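Local coordinates for tube-forming protein in Mycobacterial Envelpe, TiME (Mycolicibacterium smegmatis, PDB 7CU9) that probably forms a tube across the mycobacterial outer envelope through which proteins may be secreted, at residues V7-M13 with A183-L188; P35-F39 with G53-N59; C46-A50 with T127-G131. All coordinates share one frame; numbering follows the deposited sequence.

In the fold
The three contacts pack short segments onto the two faces of one antiparallel sheet in the PknH-like domain. Interaction 1, which brings the two ends of the chain together, lies on one face; interactions 2 and 3 lie on the other, their centres about 19 and 25 Å from that of interaction 1. Interactions 2 and 3 are neighbours, with centres about 15 Å apart, and are joined by two probable hydrogen bonds: Gln37 NE2 to Asn47 OD1 at 2.8 Å and Asn48 ND2 to Glu56 OE2 at 3.0 Å. A bound magnesium ion lies about 13 Å from the Leu188 side chain of interaction 1, too far to take part in it.

Interaction 1 (V7-M13 with A183-L188); sequences VVSYAVM and AMQNTL
The short helix 8-11 packs beside the C-terminal part of helix 174-185 and the residues that follow it on one face of the antiparallel sheet of the PknH-like domain, with Ala11 against Thr187. The small methyl of Ala11 suits this place because the hydroxyl can come close, with Ala11 CB 3.2 Å from Thr187 OG1. That hydroxyl is already spoken for. A chi1 of 73° turns it back toward the preceding turn, where it donates to Met184 O at 2.7 Å; the same carbonyl also accepts from the backbone N of Thr187, so two bonds from one residue grip this oxygen.

The methyl of Thr187 does apolar work instead, meeting the bent chain of Met13 tip to tip, CG2 to CE 3.8 Å. Met184 is tucked toward the sheet, against Gln84 and Val86 of strand 77-89. Farther along, Leu188 CD2 sits 3.8 Å from Val7 CG2, the two branched side chains crossing at about a right angle, while Val88, Val161 and Leu163 supply the sheet surface beneath them.

On the outer side, in one of its two modelled conformers, the Tyr10 ring slides past Thr187 in the opposite direction. Its OH lies 2.7 Å from a water in the ring plane, which donates to Thr187 O. More deeply placed is Ala11 O, buried without a hydrogen-bond partner and faced by the methylene carbon Met184 CG at 3.4 Å.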
loop_
_atom_site.group_PDB
_atom_site.type_symbol
_atom_site.label_atom_id
_atom_site.label_comp_id
_atom_site.label_asym_id
_atom_site.label_seq_id
_atom_site.Cartn_x
_atom_site.Cartn_y
_atom_site.Cartn_z
ATOM N N VAL B 7 19.301 13.254 17.895
ATOM C CA VAL B 7 18.869 12.532 16.659
ATOM C C VAL B 7 17.338 12.489 16.583
ATOM O O VAL B 7 16.821 12.316 15.469
ATOM C CB VAL B 7 19.470 11.118 16.534
ATOM C CG1 VAL B 7 20.989 11.160 16.517
ATOM C CG2 VAL B 7 18.949 10.164 17.596
ATOM N N VAL B 8 16.620 12.607 17.704
ATOM C CA VAL B 8 15.130 12.498 17.677
ATOM C C VAL B 8 14.563 13.670 16.862
ATOM O O VAL B 8 13.456 13.517 16.326
ATOM C CB VAL B 8 14.499 12.428 19.080
ATOM C CG1 VAL B 8 14.909 11.174 19.826
ATOM C CG2 VAL B 8 14.784 13.654 19.906
ATOM N N SER B 9 15.301 14.779 16.751
ATOM C CA SER B 9 14.895 15.985 15.977
ATOM C C SER B 9 14.808 15.693 14.471
ATOM O O SER B 9 14.209 16.521 13.756
ATOM C CB SER B 9 15.818 17.151 16.238
ATOM O OG SER B 9 15.647 17.657 17.558
ATOM N N TYR B 10 15.402 14.600 13.975
ATOM C CA TYR B 10 15.350 14.259 12.527
ATOM C C TYR B 10 15.227 12.748 12.275
ATOM O O TYR B 10 15.356 12.362 11.100
ATOM C CB TYR B 10 16.544 14.877 11.792
ATOM C CG TYR B 10 17.904 14.572 12.366
ATOM C CD1 TYR B 10 18.469 15.373 13.343
ATOM C CD2 TYR B 10 18.645 13.496 11.908
ATOM C CE1 TYR B 10 19.724 15.105 13.863
ATOM C CE2 TYR B 10 19.902 13.213 12.415
ATOM C CZ TYR B 10 20.446 14.021 13.397
ATOM O OH TYR B 10 21.684 13.746 13.903
ATOM N N ALA B 11 14.927 11.931 13.292
ATOM C CA ALA B 11 14.705 10.474 13.126
ATOM C C ALA B 11 13.236 10.178 12.782
ATOM O O ALA B 11 12.949 9.058 12.329
ATOM C CB ALA B 11 15.137 9.730 14.365
ATOM N N VAL B 12 12.334 11.133 12.995
ATOM C CA VAL B 12 10.877 10.956 12.719
ATOM C C VAL B 12 10.602 11.463 11.304
ATOM O O VAL B 12 10.797 12.669 11.059
ATOM C CB VAL B 12 10.011 11.676 13.767
ATOM C CG1 VAL B 12 8.527 11.527 13.468
ATOM C CG2 VAL B 12 10.325 11.206 15.175
ATOM N N MET B 13 10.187 10.570 10.404
ATOM C CA MET B 13 9.945 10.905 8.978
ATOM C C MET B 13 8.697 11.777 8.884
ATOM O O MET B 13 7.659 11.452 9.460
ATOM C CB MET B 13 9.763 9.641 8.132
ATOM C CG MET B 13 10.992 8.750 8.079
ATOM S SD MET B 13 12.454 9.587 7.402
ATOM C CE MET B 13 13.333 10.010 8.904
ATOM N N ALA B 183 14.501 3.747 7.303
ATOM C CA ALA B 183 14.699 5.197 7.083
ATOM C C ALA B 183 14.973 5.886 8.424
ATOM O O ALA B 183 15.858 6.757 8.484
ATOM C CB ALA B 183 13.497 5.789 6.390
ATOM N N MET B 184 14.247 5.499 9.470
ATOM C CA MET B 184 14.427 6.067 10.832
ATOM C C MET B 184 15.830 5.708 11.330
ATOM O O MET B 184 16.550 6.611 11.804
ATOM C CB MET B 184 13.364 5.522 11.790
ATOM C CG MET B 184 11.953 5.931 11.401
ATOM S SD MET B 184 10.691 4.922 12.195
ATOM C CE MET B 184 10.769 5.589 13.854
ATOM N N GLN B 185 16.226 4.446 11.194
ATOM C CA GLN B 185 17.544 3.976 11.692
ATOM C C GLN B 185 18.665 4.703 10.940
ATOM O O GLN B 185 19.707 4.989 11.559
ATOM C CB GLN B 185 17.682 2.463 11.553
ATOM C CG GLN B 185 19.039 1.970 12.031
ATOM C CD GLN B 185 19.140 0.471 12.146
ATOM O OE1 GLN B 185 18.141 -0.239 12.209
ATOM N NE2 GLN B 185 20.369 -0.019 12.217
ATOM N N ASN B 186 18.461 5.006 9.655
ATOM C CA ASN B 186 19.500 5.637 8.793
ATOM C C ASN B 186 19.872 7.035 9.308
ATOM O O ASN B 186 20.938 7.525 8.902
ATOM C CB ASN B 186 19.070 5.680 7.323
ATOM C CG ASN B 186 19.099 4.322 6.655
ATOM O OD1 ASN B 186 19.733 3.391 7.146
ATOM N ND2 ASN B 186 18.424 4.201 5.523
ATOM N N THR B 187 19.059 7.656 10.171
ATOM C CA THR B 187 19.301 9.023 10.714
ATOM C C THR B 187 20.051 8.994 12.056
ATOM O O THR B 187 20.367 10.083 12.559
ATOM C CB THR B 187 17.988 9.779 10.942
ATOM O OG1 THR B 187 17.346 9.211 12.084
ATOM C CG2 THR B 187 17.063 9.747 9.744
ATOM N N LEU B 188 20.292 7.822 12.649
ATOM C CA LEU B 188 20.673 7.733 14.086
ATOM C C LEU B 188 22.180 7.951 14.283
ATOM O O LEU B 188 22.596 8.064 15.449
ATOM C CB LEU B 188 20.250 6.372 14.640
ATOM C CG LEU B 188 18.744 6.110 14.671
ATOM C CD1 LEU B 188 18.473 4.745 15.273
ATOM C CD2 LEU B 188 17.994 7.191 15.434
HETATM O O HOH W 1 22.754 11.397 13.177
#

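Interaction 2 (P35-F39 with G53-N59); sequences PFQAF and GLPEVFN
Gly53 begins the contact by accepting a backbone hydrogen bond, Phe36 N to Gly53 O at 3.1 Å, the only direct hydrogen bond between 35-39 and 53-59. Its positive phi of 69° is one that glycine adopts readily, and here the chain turns just before helix 55-58.

Leu54 holds the N-cap position. Its CD2 branch lies against Phe39 CE2 at 3.9 Å, leucine and ring crossing at about a right angle, and also nears Phe36 O. Pro55, in the first turn, where no backbone N-H is needed for helical bonding, sets its CD and CG against the neighbouring chain: Pro55 CD is 3.3 Å from Phe36 C, and Pro55 CG is 4.1 Å from Pro35 CB. Glu56 offers its backbone N to a water, which in turn donates to Gln37 OE1. Gln37, extended with CG anti to the backbone N (chi1 177°), lays its amide NH2 over one face of the Phe39 ring, offset toward its rim; this nitrogen donates to Phe39 O at 3.0 Å and also to Asn47.

Phe58 contributes its CB, 3.6 Å from Pro35 CG, while its ring leads away into the protein. Asn59 reaches back over the same proline with OD1, and its ND2 donates to a second water, 2.9 Å away, that bonds Pro35 O.

Helix 55-58 is thus packed both on the 35-39 loop and on the sheet, with Phe58 on Leu162 and Phe89 and edge-to-face with Phe66, while Phe39 packs on Ala50 of helix 47-50 and Met116 of strand 113-118.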
loop_
_atom_site.group_PDB
_atom_site.type_symbol
_atom_site.label_atom_id
_atom_site.label_comp_id
_atom_site.label_asym_id
_atom_site.label_seq_id
_atom_site.Cartn_x
_atom_site.Cartn_y
_atom_site.Cartn_z
ATOM N N PRO B 35 5.952 10.378 25.417
ATOM C CA PRO B 35 5.160 9.159 25.316
ATOM C C PRO B 35 3.738 9.420 25.828
ATOM O O PRO B 35 3.561 10.239 26.722
ATOM C CB PRO B 35 5.884 8.154 26.220
ATOM C CG PRO B 35 7.288 8.699 26.361
ATOM C CD PRO B 35 7.146 10.205 26.256
ATOM N N PHE B 36 2.757 8.725 25.264
ATOM C CA PHE B 36 1.345 8.843 25.699
ATOM C C PHE B 36 0.620 7.529 25.434
ATOM O O PHE B 36 1.001 6.783 24.520
ATOM C CB PHE B 36 0.661 10.025 25.012
ATOM C CG PHE B 36 0.386 9.845 23.542
ATOM C CD1 PHE B 36 1.356 10.137 22.596
ATOM C CD2 PHE B 36 -0.854 9.405 23.098
ATOM C CE1 PHE B 36 1.093 9.987 21.244
ATOM C CE2 PHE B 36 -1.112 9.254 21.745
ATOM C CZ PHE B 36 -0.137 9.544 20.818
ATOM N N GLN B 37 -0.392 7.258 26.249
ATOM C CA GLN B 37 -1.306 6.113 26.044
ATOM C C GLN B 37 -2.737 6.647 26.063
ATOM O O GLN B 37 -3.169 7.121 27.127
ATOM C CB GLN B 37 -1.076 5.040 27.104
ATOM C CG GLN B 37 -2.057 3.890 26.945
ATOM C CD GLN B 37 -1.632 2.602 27.605
ATOM O OE1 GLN B 37 -0.450 2.318 27.789
ATOM N NE2 GLN B 37 -2.617 1.785 27.940
ATOM N N ALA B 38 -3.420 6.575 24.921
ATOM C CA ALA B 38 -4.756 7.170 24.689
ATOM C C ALA B 38 -5.814 6.063 24.617
ATOM O O ALA B 38 -6.798 6.224 23.863
ATOM C CB ALA B 38 -4.724 8.001 23.433
ATOM N N PHE B 39 -5.635 4.993 25.392
ATOM C CA PHE B 39 -6.547 3.819 25.405
ATOM C C PHE B 39 -6.320 2.970 26.657
ATOM O O PHE B 39 -5.272 3.089 27.321
ATOM C CB PHE B 39 -6.299 2.951 24.167
ATOM C CG PHE B 39 -4.961 2.257 24.194
ATOM C CD1 PHE B 39 -4.821 1.010 24.783
ATOM C CD2 PHE B 39 -3.835 2.865 23.660
ATOM C CE1 PHE B 39 -3.586 0.385 24.841
ATOM C CE2 PHE B 39 -2.602 2.235 23.713
ATOM C CZ PHE B 39 -2.478 1.000 24.306
ATOM N N GLY B 53 4.932 4.010 21.267
ATOM C CA GLY B 53 5.247 5.273 21.962
ATOM C C GLY B 53 4.606 5.356 23.337
ATOM O O GLY B 53 4.234 6.474 23.736
ATOM N N LEU B 54 4.510 4.238 24.060
ATOM C CA LEU B 54 3.762 4.170 25.347
ATOM C C LEU B 54 4.632 4.626 26.513
ATOM O O LEU B 54 5.816 4.311 26.591
ATOM C CB LEU B 54 3.275 2.743 25.583
ATOM C CG LEU B 54 2.388 2.171 24.486
ATOM C CD1 LEU B 54 2.047 0.726 24.800
ATOM C CD2 LEU B 54 1.128 3.007 24.294
ATOM N N PRO B 55 4.040 5.339 27.494
ATOM C CA PRO B 55 4.768 5.736 28.699
ATOM C C PRO B 55 5.425 4.581 29.466
ATOM O O PRO B 55 6.551 4.733 29.899
ATOM C CB PRO B 55 3.672 6.397 29.555
ATOM C CG PRO B 55 2.685 6.919 28.545
ATOM C CD PRO B 55 2.664 5.857 27.469
ATOM N N GLU B 56 4.750 3.437 29.620
ATOM C CA GLU B 56 5.306 2.352 30.471
ATOM C C GLU B 56 6.542 1.763 29.782
ATOM O O GLU B 56 7.408 1.224 30.475
ATOM C CB GLU B 56 4.237 1.318 30.831
ATOM C CG GLU B 56 3.948 0.276 29.775
ATOM C CD GLU B 56 3.108 -0.855 30.344
ATOM O OE1 GLU B 56 1.948 -0.584 30.722
ATOM O OE2 GLU B 56 3.629 -1.976 30.469
ATOM N N VAL B 57 6.627 1.892 28.461
ATOM C CA VAL B 57 7.806 1.426 27.681
ATOM C C VAL B 57 8.930 2.465 27.783
ATOM O O VAL B 57 10.033 2.081 28.181
ATOM C CB VAL B 57 7.420 1.126 26.223
ATOM C CG1 VAL B 57 8.642 0.879 25.356
ATOM C CG2 VAL B 57 6.459 -0.056 26.157
ATOM N N PHE B 58 8.665 3.725 27.435
ATOM C CA PHE B 58 9.730 4.739 27.193
ATOM C C PHE B 58 10.095 5.513 28.459
ATOM O O PHE B 58 11.291 5.775 28.645
ATOM C CB PHE B 58 9.324 5.707 26.087
ATOM C CG PHE B 58 9.497 5.125 24.714
ATOM C CD1 PHE B 58 10.726 5.164 24.078
ATOM C CD2 PHE B 58 8.439 4.500 24.072
ATOM C CE1 PHE B 58 10.887 4.625 22.813
ATOM C CE2 PHE B 58 8.605 3.951 22.811
ATOM C CZ PHE B 58 9.823 4.026 22.178
ATOM N N ASN B 59 9.124 5.901 29.282
ATOM C CA ASN B 59 9.423 6.749 30.465
ATOM C C ASN B 59 10.348 5.975 31.399
ATOM O O ASN B 59 10.078 4.800 31.712
ATOM C CB ASN B 59 8.159 7.263 31.150
ATOM C CG ASN B 59 7.536 8.418 30.397
ATOM O OD1 ASN B 59 8.239 9.223 29.784
ATOM N ND2 ASN B 59 6.222 8.535 30.466
HETATM O O HOH W 2 4.671 10.606 29.198
HETATM O O HOH W 3 1.778 3.138 29.221
#

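Interaction 3 (C46-A50 with T127-G131); sequences CNNWA and TFTGG
A buried apolar pocket beside the Cys46-Cys109 disulfide receives the ring of Phe128, with Cys46, Trp49 and Ala50 forming its wall. Cys46 covers one face: its CB stands 4.2 Å from the centroid of the Phe128 ring, 19° off the ring normal, a CH-pi contact. The sulfur lies more obliquely, SG to Phe128 CD1 3.8 Å, in a sulfur-aromatic contact. Half of a disulfide suits this spot, being apolar, polarisable and fixed by its covalent partner; Cys109 also touches the Phe128 side chain.

The rim of the same ring is met by the backbone. Trp49 O lies near the ring plane, 3.6 Å from Phe128 CE2, where the slightly positive ring hydrogens would probably favour an oxygen; that carbonyl also accepts from Trp140 NE1. Alanine at position 50 is small enough to let the ring tip in, with Ala50 CB 4.1 Å from Phe128 CZ.

In the fold, this is the short helix 47-50 lying on the sheet where strand 123-129 runs between strands 137-144 and 113-118. Phe128 points from the strand toward the helix, while Thr129, next in line, points away.

With Trp49 CG anti to its carbonyl carbon (chi1 -86°), the indole is carried alongside Phe128, the two side chains running in opposite directions. It meets Phe128 with its edge, CE3 3.9 Å from Phe128 CB in the indole plane, and is stacked on Trp140. Its six-membered end goes on beyond the strand end, where Gly130, with no side chain to obstruct it, lets Trp49 CH2 approach Gly130 CA to 3.9 Å.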
loop_
_atom_site.group_PDB
_atom_site.type_symbol
_atom_site.label_atom_id
_atom_site.label_comp_id
_atom_site.label_asym_id
_atom_site.label_seq_id
_atom_site.Cartn_x
_atom_site.Cartn_y
_atom_site.Cartn_z
ATOM N N CYS B 46 -1.836 -7.532 26.235
ATOM C CA CYS B 46 -1.806 -6.930 24.876
ATOM C C CYS B 46 -1.544 -5.422 24.937
ATOM O O CYS B 46 -1.440 -4.812 23.864
ATOM C CB CYS B 46 -3.084 -7.242 24.113
ATOM S SG CYS B 46 -3.121 -8.966 23.552
ATOM N N ASN B 47 -1.385 -4.844 26.130
ATOM C CA ASN B 47 -1.205 -3.376 26.276
ATOM C C ASN B 47 -0.062 -2.893 25.371
ATOM O O ASN B 47 -0.275 -1.938 24.600
ATOM C CB ASN B 47 -0.955 -2.963 27.725
ATOM C CG ASN B 47 -1.110 -1.468 27.901
ATOM O OD1 ASN B 47 -2.220 -0.970 28.073
ATOM N ND2 ASN B 47 -0.005 -0.742 27.821
ATOM N N ASN B 48 1.110 -3.521 25.445
ATOM C CA ASN B 48 2.330 -2.982 24.790
ATOM C C ASN B 48 2.426 -3.458 23.337
ATOM O O ASN B 48 3.428 -3.144 22.691
ATOM C CB ASN B 48 3.577 -3.269 25.619
ATOM C CG ASN B 48 3.545 -2.556 26.952
ATOM O OD1 ASN B 48 2.643 -1.759 27.220
ATOM N ND2 ASN B 48 4.523 -2.844 27.791
ATOM N N TRP B 49 1.394 -4.136 22.821
ATOM C CA TRP B 49 1.217 -4.396 21.369
ATOM C C TRP B 49 0.110 -3.501 20.796
ATOM O O TRP B 49 0.067 -3.327 19.570
ATOM C CB TRP B 49 0.906 -5.879 21.125
ATOM C CG TRP B 49 2.104 -6.769 20.996
ATOM C CD1 TRP B 49 3.407 -6.494 21.313
ATOM C CD2 TRP B 49 2.093 -8.118 20.498
ATOM N NE1 TRP B 49 4.203 -7.577 21.045
ATOM C CE2 TRP B 49 3.421 -8.590 20.543
ATOM C CE3 TRP B 49 1.087 -8.960 20.007
ATOM C CZ2 TRP B 49 3.763 -9.872 20.111
ATOM C CZ3 TRP B 49 1.428 -10.224 19.580
ATOM C CH2 TRP B 49 2.748 -10.670 19.633
ATOM N N ALA B 50 -0.778 -2.967 21.637
ATOM C CA ALA B 50 -2.001 -2.254 21.192
ATOM C C ALA B 50 -1.650 -0.916 20.527
ATOM O O ALA B 50 -2.429 -0.439 19.688
ATOM C CB ALA B 50 -2.942 -2.078 22.361
ATOM N N THR B 127 -7.504 -8.244 16.919
ATOM C CA THR B 127 -6.911 -9.601 16.996
ATOM C C THR B 127 -5.403 -9.482 16.779
ATOM O O THR B 127 -4.987 -8.954 15.722
ATOM C CB THR B 127 -7.547 -10.540 15.971
ATOM O OG1 THR B 127 -8.940 -10.585 16.286
ATOM C CG2 THR B 127 -6.939 -11.923 15.998
ATOM N N PHE B 128 -4.622 -9.974 17.735
ATOM C CA PHE B 128 -3.146 -9.846 17.750
ATOM C C PHE B 128 -2.495 -11.143 17.278
ATOM O O PHE B 128 -2.907 -12.235 17.713
ATOM C CB PHE B 128 -2.678 -9.475 19.154
ATOM C CG PHE B 128 -3.104 -8.093 19.564
ATOM C CD1 PHE B 128 -4.339 -7.871 20.149
ATOM C CD2 PHE B 128 -2.280 -7.005 19.332
ATOM C CE1 PHE B 128 -4.736 -6.590 20.500
ATOM C CE2 PHE B 128 -2.679 -5.727 19.686
ATOM C CZ PHE B 128 -3.903 -5.519 20.269
ATOM N N THR B 129 -1.475 -11.013 16.433
ATOM C CA THR B 129 -0.619 -12.134 15.983
ATOM C C THR B 129 0.836 -11.670 15.983
ATOM O O THR B 129 1.087 -10.468 15.779
ATOM C CB THR B 129 -1.069 -12.653 14.613
ATOM O OG1 THR B 129 -0.952 -11.589 13.673
ATOM C CG2 THR B 129 -2.490 -13.167 14.622
ATOM N N GLY B 130 1.763 -12.595 16.198
ATOM C CA GLY B 130 3.201 -12.290 16.128
ATOM C C GLY B 130 4.029 -13.436 16.656
ATOM O O GLY B 130 3.596 -14.073 17.640
ATOM N N GLY B 131 5.169 -13.690 16.015
ATOM C CA GLY B 131 6.140 -14.705 16.451
ATOM C C GLY B 131 6.886 -14.225 17.689
ATOM O O GLY B 131 6.709 -13.088 18.128
#